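Local coordinates for protein EreC (Klebsiella pneumoniae, PDB 6XCQ) that hydrolyses the macrolide antibiotic erythromycin as an esterase, probably by opening its lactone ring, and so is linked to macrolide resistance, at residues A[45-50]-A[87-92]; A[82-87]-A[140-145]; A[96-101]-A[279-284]. The protein carries 1 engineered substitution. All coordinates share one frame; numbering follows the deposited sequence.

Interaction 1 of 3, residues A[45-50]-A[87-92]; sequences LDFNEF and VERHDF
Phe47 and Arg89 mark the closest backbone approach, CA to CA 8.7 Å, where the 3-10 turn 47-50 in the loop after strand 33-36 faces the last turn of helix 73-90. That separation leaves the contact to side chains, and no hydrogen bond crosses it. The guanidinium of Arg89 lies flat on Phe47, its centre 4.5 Å from the ring centre and the two planes 24° apart. It is shifted toward the CB side: Arg89 NH2 is 3.4 Å from Phe47 CB, while Arg89 CG rests 3.7 Å from Phe47 CD2 farther along the ring. A bend at chi2 (-66°) turns the arginine so that it runs along the ring from CD2 toward CB. Leu45 CD2 sits 3.9 Å above the plane of the Phe47 ring on its opposite face, so the phenyl group is sandwiched. Obliquely at the far end, Glu88 OE1 comes within 3.5 Å of Phe47 CZ; the polar partner of this carboxylate is Tyr142, outside the two segments. On the loop side, Asp46 OD1 accepts from Asn48 N, which makes an Asx turn enclosing Phe47, and also from Asn48 ND2. A flat guanidinium over a phenyl face at the protein surface is consistent with a cation-pi attraction, joined to ordinary packing, that fastens the loop to the helix end.

Interaction 2 of 3, residues A[82-87]-A[140-145]; sequences LIRYLV and KSYLRE
Tyr142 reaches from helix 126-146 to helix 73-90 and meets two residues one helical turn apart, Arg84 and Val87. Its CE1 lies 3.9 Å from Arg84 CG, which meets the ring obliquely; the two side chains run at a slant to each other, with the guanidinium plane turned 48° from the ring. The hydroxyl end advances head-on against the valine, and Tyr142 OH is 3.7 Å from Val87 CG1. The tyrosine bridges the 8.9 Å between Arg84 CA and Tyr142 CA because chi1 (173°) sends its CG away from the backbone N. No hydrogen bond joins the two segments directly. The polar groups are instead held from just outside: Glu88 OE2 forms a hydrogen bond with Tyr142 OH and a salt bridge with Arg84 NE, so one carboxylate oxygen fixes both partners. Arg84 NH1 donates to Pro42 O, which ties the arginine to the loop between strand 33-36 and helix 54-57, and Trp138, one turn back along helix 126-146, stacks on the Tyr142 ring. The chemistry is therefore mixed: the direct contact is van der Waals packing, while Glu88 OE2 supplies the polar part, giving the buried hydroxyl a partner and probably making the position of Tyr142 more specific than packing alone would.

Interaction 3 of 3, residues A[96-101]-A[279-284]; sequences GLECGA and SVRDSY
Arg281 extends from CG to NE, with CG anti to the backbone N (chi1 176°), and thereby carries its guanidinium from helix 279-295 across to Glu98, whose own chain runs straight beyond CG and crosses it at about a right angle. Together with Asp282 they make a salt-bridge network at the C-terminal end of strand 94-97, in the mixed sheet of this alpha/beta fold. The backbones stay apart: Glu98 CA and Asp282 CA, the nearest pair, are separated by 10.2 Å, and the link rests on one nitrogen and one oxygen. Arg281 NH2 is 2.6 Å from Glu98 OE2, and the carboxylate approaches at the edge of the guanidinium with the planes only 28° apart. The hydrogen bond is nevertheless weak, because its N-H...O angle is 128°; electrostatic attraction probably contributes much of the grip.

Glu98 is the centre of an inverse gamma turn. Its other oxygen, OE1, receives a weak hydrogen bond from His306 N, and Arg281 NH2 has a second acidic partner in Asp156 OD2. Glu98, Asp156 and His306 follow three neighbouring parallel strands, 94-97, 151-154 and 301-304, so the arginine brings a separate helix to the C-terminal ends of these strands, where active sites of parallel alpha/beta sheets commonly lie. Within the helix, Arg281 NH1 is 3.6 Å from Asp282 OD1, an oxygen well out of the guanidinium plane, so this pair interacts through charge and no N-H points at it.

How the interactions relate
From the N terminus, interaction 1 closes first, joining the loop after strand 33-36 to the end of helix 73-90 across 36 intervening residues. Interaction 2 starts on that same helix before the first loop has closed, so the two cross; they share Val87, and their centres are 10 Å apart. The second segment of interaction 2 lies on helix 126-146. Interaction 3 opens at strand 94-97, after interaction 1 has closed but before interaction 2 has, so it crosses the latter and follows the former in series. It spans 177 residues. Interactions 1 and 2 thus tie helix 73-90 to a loop and to helix 126-146, whereas interaction 3 ties the end region of strand 94-97 to helix 279-295, close to the chain's centre.

Interaction 1 of 3, residues A[45-50]-A[87-92]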
loop_
_atom_site.group_PDB
_atom_site.type_symbol
_atom_site.label_atom_id
_atom_site.label_comp_id
_atom_site.label_asym_id
_atom_site.label_seq_id
_atom_site.Cartn_x
_atom_site.Cartn_y
_atom_site.Cartn_z
ATOM N N LEU A 45 -3.808 -20.276 15.525
ATOM C CA LEU A 45 -4.905 -19.317 15.546
ATOM C C LEU A 45 -6.185 -19.940 16.099
ATOM O O LEU A 45 -6.564 -21.047 15.714
ATOM C CB LEU A 45 -5.161 -18.781 14.139
ATOM C CG LEU A 45 -5.774 -17.386 14.126
ATOM C CD1 LEU A 45 -4.774 -16.415 14.703
ATOM C CD2 LEU A 45 -6.154 -16.980 12.724
ATOM N N ASP A 46 -6.870 -19.209 16.984
ATOM C CA ASP A 46 -8.193 -19.601 17.469
ATOM C C ASP A 46 -9.215 -18.739 16.741
ATOM O O ASP A 46 -9.448 -17.589 17.120
ATOM C CB ASP A 46 -8.305 -19.439 18.986
ATOM C CG ASP A 46 -9.716 -19.713 19.516
ATOM O OD1 ASP A 46 -10.625 -20.065 18.721
ATOM O OD2 ASP A 46 -9.920 -19.562 20.742
ATOM N N PHE A 47 -9.872 -19.318 15.729
ATOM C CA PHE A 47 -10.753 -18.527 14.879
ATOM C C PHE A 47 -11.964 -17.988 15.630
ATOM O O PHE A 47 -12.609 -17.059 15.135
ATOM C CB PHE A 47 -11.196 -19.347 13.655
ATOM C CG PHE A 47 -10.123 -19.486 12.595
ATOM C CD1 PHE A 47 -9.208 -20.523 12.644
ATOM C CD2 PHE A 47 -10.022 -18.572 11.564
ATOM C CE1 PHE A 47 -8.212 -20.640 11.682
ATOM C CE2 PHE A 47 -9.032 -18.692 10.593
ATOM C CZ PHE A 47 -8.128 -19.722 10.652
ATOM N N ASN A 48 -12.280 -18.515 16.821
ATOM C CA ASN A 48 -13.393 -17.948 17.579
ATOM C C ASN A 48 -13.125 -16.506 17.960
ATOM O O ASN A 48 -14.070 -15.725 18.118
ATOM C CB ASN A 48 -13.672 -18.757 18.849
ATOM C CG ASN A 48 -14.035 -20.181 18.546
ATOM O OD1 ASN A 48 -15.128 -20.454 18.068
ATOM N ND2 ASN A 48 -13.105 -21.099 18.790
ATOM N N GLU A 49 -11.849 -16.138 18.131
ATOM C CA GLU A 49 -11.520 -14.783 18.568
ATOM C C GLU A 49 -11.819 -13.735 17.495
ATOM O O GLU A 49 -11.911 -12.549 17.816
ATOM C CB GLU A 49 -10.049 -14.712 18.988
ATOM C CG GLU A 49 -9.684 -15.707 20.072
ATOM C CD GLU A 49 -8.246 -15.562 20.569
ATOM O OE1 GLU A 49 -7.331 -15.284 19.767
ATOM O OE2 GLU A 49 -8.034 -15.706 21.784
ATOM N N PHE A 50 -11.989 -14.143 16.239
ATOM C CA PHE A 50 -12.254 -13.207 15.151
ATOM C C PHE A 50 -13.710 -13.220 14.698
ATOM O O PHE A 50 -14.054 -12.543 13.724
ATOM C CB PHE A 50 -11.292 -13.499 13.991
ATOM C CG PHE A 50 -9.857 -13.555 14.442
ATOM C CD1 PHE A 50 -9.138 -12.389 14.633
ATOM C CD2 PHE A 50 -9.261 -14.766 14.770
ATOM C CE1 PHE A 50 -7.837 -12.425 15.109
ATOM C CE2 PHE A 50 -7.957 -14.814 15.240
ATOM C CZ PHE A 50 -7.244 -13.638 15.416
ATOM N N VAL A 87 -8.731 -15.614 4.292
ATOM C CA VAL A 87 -8.571 -16.632 3.262
ATOM C C VAL A 87 -9.356 -17.883 3.628
ATOM O O VAL A 87 -10.180 -18.372 2.845
ATOM C CB VAL A 87 -7.082 -16.945 3.037
ATOM C CG1 VAL A 87 -6.932 -18.246 2.239
ATOM C CG2 VAL A 87 -6.421 -15.799 2.311
ATOM N N GLU A 88 -9.139 -18.403 4.833
ATOM C CA GLU A 88 -9.685 -19.714 5.159
ATOM C C GLU A 88 -11.147 -19.678 5.557
ATOM O O GLU A 88 -11.827 -20.705 5.446
ATOM C CB GLU A 88 -8.870 -20.369 6.263
ATOM C CG GLU A 88 -7.456 -20.609 5.857
ATOM C CD GLU A 88 -6.663 -21.196 6.986
ATOM O OE1 GLU A 88 -7.304 -21.689 7.933
ATOM O OE2 GLU A 88 -5.420 -21.145 6.939
ATOM N N ARG A 89 -11.663 -18.535 5.999
ATOM C CA ARG A 89 -13.045 -18.497 6.446
ATOM C C ARG A 89 -13.951 -17.647 5.579
ATOM O O ARG A 89 -15.171 -17.817 5.650
ATOM C CB ARG A 89 -13.130 -18.006 7.898
ATOM C CG ARG A 89 -12.539 -19.000 8.875
ATOM C CD ARG A 89 -13.362 -20.295 8.923
ATOM N NE ARG A 89 -12.921 -21.175 10.005
ATOM C CZ ARG A 89 -13.311 -21.060 11.270
ATOM N NH1 ARG A 89 -14.172 -20.110 11.623
ATOM N NH2 ARG A 89 -12.847 -21.903 12.184
ATOM N N HIS A 90 -13.395 -16.762 4.750
ATOM C CA HIS A 90 -14.202 -15.940 3.863
ATOM C C HIS A 90 -13.716 -15.986 2.419
ATOM O O HIS A 90 -14.194 -15.197 1.591
ATOM C CB HIS A 90 -14.248 -14.496 4.381
ATOM C CG HIS A 90 -14.991 -14.350 5.674
ATOM N ND1 HIS A 90 -16.364 -14.263 5.733
ATOM C CD2 HIS A 90 -14.555 -14.283 6.956
ATOM C CE1 HIS A 90 -16.744 -14.153 6.994
ATOM N NE2 HIS A 90 -15.665 -14.156 7.756
ATOM N N ASP A 91 -12.774 -16.877 2.094
ATOM C CA ASP A 91 -12.399 -17.178 0.703
ATOM C C ASP A 91 -11.784 -15.990 -0.034
ATOM O O ASP A 91 -11.943 -15.857 -1.254
ATOM C CB ASP A 91 -13.601 -17.706 -0.084
ATOM C CG ASP A 91 -13.732 -19.207 0.001
ATOM O OD1 ASP A 91 -12.841 -19.909 -0.526
ATOM O OD2 ASP A 91 -14.720 -19.677 0.604
ATOM N N PHE A 92 -11.074 -15.112 0.673
ATOM C CA PHE A 92 -10.309 -14.089 -0.024
ATOM C C PHE A 92 -9.190 -14.747 -0.823
ATOM O O PHE A 92 -8.625 -15.760 -0.408
ATOM C CB PHE A 92 -9.774 -13.056 0.972
ATOM C CG PHE A 92 -10.769 -11.990 1.263
ATOM C CD1 PHE A 92 -11.905 -12.284 2.000
ATOM C CD2 PHE A 92 -10.634 -10.726 0.718
ATOM C CE1 PHE A 92 -12.868 -11.310 2.242
ATOM C CE2 PHE A 92 -11.589 -9.755 0.950
ATOM C CZ PHE A 92 -12.698 -10.047 1.717
#

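Interaction 2 of 3, residues A[82-87]-A[140-145]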
loop_
_atom_site.group_PDB
_atom_site.type_symbol
_atom_site.label_atom_id
_atom_site.label_comp_id
_atom_site.label_asym_id
_atom_site.label_seq_id
_atom_site.Cartn_x
_atom_site.Cartn_y
_atom_site.Cartn_z
ATOM N N LEU A 82 -4.692 -12.388 10.282
ATOM C CA LEU A 82 -5.946 -11.960 9.685
ATOM C C LEU A 82 -6.035 -12.376 8.218
ATOM O O LEU A 82 -7.137 -12.564 7.700
ATOM C CB LEU A 82 -6.101 -10.454 9.850
ATOM C CG LEU A 82 -6.565 -10.123 11.271
ATOM C CD1 LEU A 82 -6.384 -8.659 11.605
ATOM C CD2 LEU A 82 -8.021 -10.534 11.420
ATOM N N ILE A 83 -4.900 -12.540 7.543
ATOM C CA ILE A 83 -4.914 -13.148 6.211
ATOM C C ILE A 83 -5.456 -14.574 6.302
ATOM O O ILE A 83 -6.357 -14.963 5.550
ATOM C CB ILE A 83 -3.505 -13.099 5.585
ATOM C CG1 ILE A 83 -3.150 -11.662 5.207
ATOM C CG2 ILE A 83 -3.411 -13.980 4.344
ATOM C CD1 ILE A 83 -1.654 -11.429 4.960
ATOM N N ARG A 84 -4.963 -15.354 7.275
ATOM C CA ARG A 84 -5.494 -16.701 7.492
ATOM C C ARG A 84 -7.009 -16.683 7.670
ATOM O O ARG A 84 -7.730 -17.474 7.054
ATOM C CB ARG A 84 -4.830 -17.345 8.712
ATOM C CG ARG A 84 -3.522 -18.051 8.413
ATOM C CD ARG A 84 -3.205 -19.064 9.497
ATOM N NE ARG A 84 -4.106 -20.206 9.399
ATOM C CZ ARG A 84 -4.326 -21.076 10.375
ATOM N NH1 ARG A 84 -3.712 -20.935 11.548
ATOM N NH2 ARG A 84 -5.171 -22.082 10.179
ATOM N N TYR A 85 -7.513 -15.775 8.509
ATOM C CA TYR A 85 -8.953 -15.702 8.741
ATOM C C TYR A 85 -9.716 -15.354 7.464
ATOM O O TYR A 85 -10.744 -15.968 7.152
ATOM C CB TYR A 85 -9.240 -14.678 9.836
ATOM C CG TYR A 85 -10.686 -14.271 9.927
ATOM C CD1 TYR A 85 -11.638 -15.133 10.455
ATOM C CD2 TYR A 85 -11.095 -13.019 9.502
ATOM C CE1 TYR A 85 -12.963 -14.753 10.558
ATOM C CE2 TYR A 85 -12.411 -12.631 9.593
ATOM C CZ TYR A 85 -13.341 -13.500 10.124
ATOM O OH TYR A 85 -14.653 -13.098 10.214
ATOM N N LEU A 86 -9.243 -14.353 6.722
ATOM C CA LEU A 86 -9.970 -13.921 5.531
ATOM C C LEU A 86 -9.887 -14.970 4.431
ATOM O O LEU A 86 -10.869 -15.215 3.715
ATOM C CB LEU A 86 -9.423 -12.583 5.039
ATOM C CG LEU A 86 -9.691 -11.395 5.962
ATOM C CD1 LEU A 86 -8.867 -10.164 5.546
ATOM C CD2 LEU A 86 -11.174 -11.110 5.976
ATOM N N VAL A 87 -8.731 -15.614 4.292
ATOM C CA VAL A 87 -8.571 -16.632 3.262
ATOM C C VAL A 87 -9.356 -17.883 3.628
ATOM O O VAL A 87 -10.180 -18.372 2.845
ATOM C CB VAL A 87 -7.082 -16.945 3.037
ATOM C CG1 VAL A 87 -6.932 -18.246 2.239
ATOM C CG2 VAL A 87 -6.421 -15.799 2.311
ATOM N N LYS A 140 4.627 -17.313 1.516
ATOM C CA LYS A 140 5.134 -18.381 0.657
ATOM C C LYS A 140 5.071 -19.731 1.366
ATOM O O LYS A 140 4.614 -20.722 0.789
ATOM C CB LYS A 140 6.561 -18.062 0.209
ATOM C CG LYS A 140 7.214 -19.139 -0.657
ATOM C CD LYS A 140 8.583 -18.696 -1.170
ATOM C CE LYS A 140 9.196 -19.733 -2.169
ATOM N NZ LYS A 140 10.479 -19.207 -2.744
ATOM N N SER A 141 5.511 -19.789 2.627
ATOM C CA SER A 141 5.410 -21.038 3.379
ATOM C C SER A 141 3.961 -21.453 3.543
ATOM O O SER A 141 3.587 -22.598 3.248
ATOM C CB SER A 141 6.080 -20.893 4.747
ATOM O OG SER A 141 7.386 -20.362 4.622
ATOM N N TYR A 142 3.131 -20.524 4.016
ATOM C CA TYR A 142 1.702 -20.775 4.186
ATOM C C TYR A 142 1.068 -21.358 2.922
ATOM O O TYR A 142 0.312 -22.335 2.982
ATOM C CB TYR A 142 1.003 -19.474 4.582
ATOM C CG TYR A 142 -0.502 -19.574 4.611
ATOM C CD1 TYR A 142 -1.148 -20.384 5.541
ATOM C CD2 TYR A 142 -1.279 -18.839 3.729
ATOM C CE1 TYR A 142 -2.526 -20.472 5.578
ATOM C CE2 TYR A 142 -2.662 -18.922 3.751
ATOM C CZ TYR A 142 -3.276 -19.739 4.680
ATOM O OH TYR A 142 -4.643 -19.814 4.706
ATOM N N LEU A 143 1.344 -20.755 1.767
ATOM C CA LEU A 143 0.737 -21.252 0.531
ATOM C C LEU A 143 1.246 -22.649 0.186
ATOM O O LEU A 143 0.456 -23.534 -0.162
ATOM C CB LEU A 143 1.006 -20.277 -0.612
ATOM C CG LEU A 143 0.315 -18.927 -0.420
ATOM C CD1 LEU A 143 0.603 -18.001 -1.581
ATOM C CD2 LEU A 143 -1.184 -19.099 -0.205
ATOM N N ARG A 144 2.556 -22.877 0.301
ATOM C CA ARG A 144 3.101 -24.202 0.018
ATOM C C ARG A 144 2.512 -25.256 0.950
ATOM O O ARG A 144 2.020 -26.294 0.497
ATOM C CB ARG A 144 4.622 -24.185 0.141
ATOM C CG ARG A 144 5.234 -25.578 0.126
ATOM C CD ARG A 144 6.758 -25.551 0.145
ATOM N NE ARG A 144 7.293 -25.017 1.398
ATOM C CZ ARG A 144 7.845 -23.814 1.528
ATOM N NH1 ARG A 144 8.306 -23.411 2.709
ATOM N NH2 ARG A 144 7.946 -23.009 0.474
ATOM N N GLU A 145 2.556 -25.004 2.262
ATOM C CA GLU A 145 2.116 -26.006 3.226
ATOM C C GLU A 145 0.607 -26.215 3.170
ATOM O O GLU A 145 0.126 -27.341 3.343
ATOM C CB GLU A 145 2.581 -25.609 4.634
ATOM C CG GLU A 145 4.104 -25.769 4.798
ATOM C CD GLU A 145 4.691 -25.018 5.991
ATOM O OE1 GLU A 145 3.920 -24.536 6.848
ATOM O OE2 GLU A 145 5.938 -24.915 6.065
#

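Interaction 3 of 3, residues A[96-101]-A[279-284]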
loop_
_atom_site.group_PDB
_atom_site.type_symbol
_atom_site.label_atom_id
_atom_site.label_comp_id
_atom_site.label_asym_id
_atom_site.label_seq_id
_atom_site.Cartn_x
_atom_site.Cartn_y
_atom_site.Cartn_z
ATOM N N GLY A 96 -3.193 -7.182 -2.117
ATOM C CA GLY A 96 -2.641 -5.998 -2.756
ATOM C C GLY A 96 -1.605 -5.352 -1.855
ATOM O O GLY A 96 -1.799 -5.268 -0.642
ATOM N N LEU A 97 -0.514 -4.891 -2.459
ATOM C CA LEU A 97 0.599 -4.294 -1.734
ATOM C C LEU A 97 0.908 -2.907 -2.277
ATOM O O LEU A 97 0.664 -2.602 -3.451
ATOM C CB LEU A 97 1.866 -5.162 -1.851
ATOM C CG LEU A 97 1.707 -6.667 -1.637
ATOM C CD1 LEU A 97 2.947 -7.388 -2.116
ATOM C CD2 LEU A 97 1.472 -6.958 -0.158
ATOM N N GLU A 98 1.510 -2.082 -1.418
ATOM C CA GLU A 98 2.075 -0.798 -1.832
ATOM C C GLU A 98 3.388 -1.014 -2.597
ATOM O O GLU A 98 4.484 -0.674 -2.149
ATOM C CB GLU A 98 2.308 0.105 -0.625
ATOM C CG GLU A 98 1.062 0.486 0.161
ATOM C CD GLU A 98 1.398 1.439 1.303
ATOM O OE1 GLU A 98 1.407 1.018 2.488
ATOM O OE2 GLU A 98 1.673 2.619 1.009
ATOM N N CYS A 99 3.264 -1.581 -3.791
ATOM C CA CYS A 99 4.354 -1.572 -4.750
ATOM C C CYS A 99 3.724 -1.523 -6.136
ATOM O O CYS A 99 2.509 -1.682 -6.288
ATOM C CB CYS A 99 5.246 -2.815 -4.653
ATOM S SG CYS A 99 4.355 -4.349 -4.948
ATOM N N GLY A 100 4.564 -1.313 -7.143
ATOM C CA GLY A 100 4.079 -1.249 -8.508
ATOM C C GLY A 100 3.726 -2.617 -9.058
ATOM O O GLY A 100 4.077 -3.653 -8.496
ATOM N N ALA A 101 2.987 -2.596 -10.178
ATOM C CA ALA A 101 2.549 -3.827 -10.835
ATOM C C ALA A 101 3.728 -4.702 -11.232
ATOM O O ALA A 101 3.673 -5.926 -11.105
ATOM C CB ALA A 101 1.721 -3.494 -12.084
ATOM N N SER A 279 -2.980 13.743 -1.918
ATOM C CA SER A 279 -4.030 12.794 -2.272
ATOM C C SER A 279 -3.787 12.103 -3.613
ATOM O O SER A 279 -4.478 11.127 -3.926
ATOM C CB SER A 279 -5.391 13.499 -2.344
ATOM O OG SER A 279 -5.558 14.425 -1.289
ATOM N N VAL A 280 -2.828 12.573 -4.410
ATOM C CA VAL A 280 -2.761 12.129 -5.802
ATOM C C VAL A 280 -2.316 10.673 -5.883
ATOM O O VAL A 280 -2.923 9.862 -6.590
ATOM C CB VAL A 280 -1.844 13.058 -6.616
ATOM C CG1 VAL A 280 -1.417 12.384 -7.899
ATOM C CG2 VAL A 280 -2.571 14.365 -6.927
ATOM N N ARG A 281 -1.251 10.312 -5.165
ATOM C CA ARG A 281 -0.840 8.909 -5.152
ATOM C C ARG A 281 -1.939 8.001 -4.603
ATOM O O ARG A 281 -2.194 6.926 -5.159
ATOM C CB ARG A 281 0.442 8.730 -4.340
ATOM C CG ARG A 281 0.849 7.271 -4.222
ATOM C CD ARG A 281 2.031 7.049 -3.313
ATOM N NE ARG A 281 1.955 5.729 -2.687
ATOM C CZ ARG A 281 1.587 5.504 -1.427
ATOM N NH1 ARG A 281 1.276 6.518 -0.618
ATOM N NH2 ARG A 281 1.552 4.256 -0.970
ATOM N N ASP A 282 -2.602 8.400 -3.509
ATOM C CA ASP A 282 -3.649 7.526 -2.967
ATOM C C ASP A 282 -4.829 7.381 -3.918
ATOM O O ASP A 282 -5.526 6.360 -3.885
ATOM C CB ASP A 282 -4.191 8.015 -1.626
ATOM C CG ASP A 282 -3.361 7.532 -0.439
ATOM O OD1 ASP A 282 -2.123 7.680 -0.472
ATOM O OD2 ASP A 282 -3.955 6.930 0.480
ATOM N N SER A 283 -5.105 8.387 -4.742
ATOM C CA SER A 283 -6.214 8.202 -5.673
ATOM C C SER A 283 -5.820 7.270 -6.814
ATOM O O SER A 283 -6.667 6.544 -7.331
ATOM C CB SER A 283 -6.708 9.548 -6.218
ATOM O OG SER A 283 -5.793 10.134 -7.126
ATOM N N TYR A 284 -4.542 7.268 -7.203
ATOM C CA TYR A 284 -4.050 6.242 -8.115
ATOM C C TYR A 284 -4.307 4.845 -7.567
ATOM O O TYR A 284 -4.910 4.004 -8.243
ATOM C CB TYR A 284 -2.557 6.438 -8.381
ATOM C CG TYR A 284 -2.001 5.350 -9.253
ATOM C CD1 TYR A 284 -2.146 5.412 -10.635
ATOM C CD2 TYR A 284 -1.358 4.243 -8.703
ATOM C CE1 TYR A 284 -1.653 4.417 -11.453
ATOM C CE2 TYR A 284 -0.855 3.243 -9.511
ATOM C CZ TYR A 284 -1.008 3.337 -10.889
ATOM O OH TYR A 284 -0.522 2.354 -11.715
#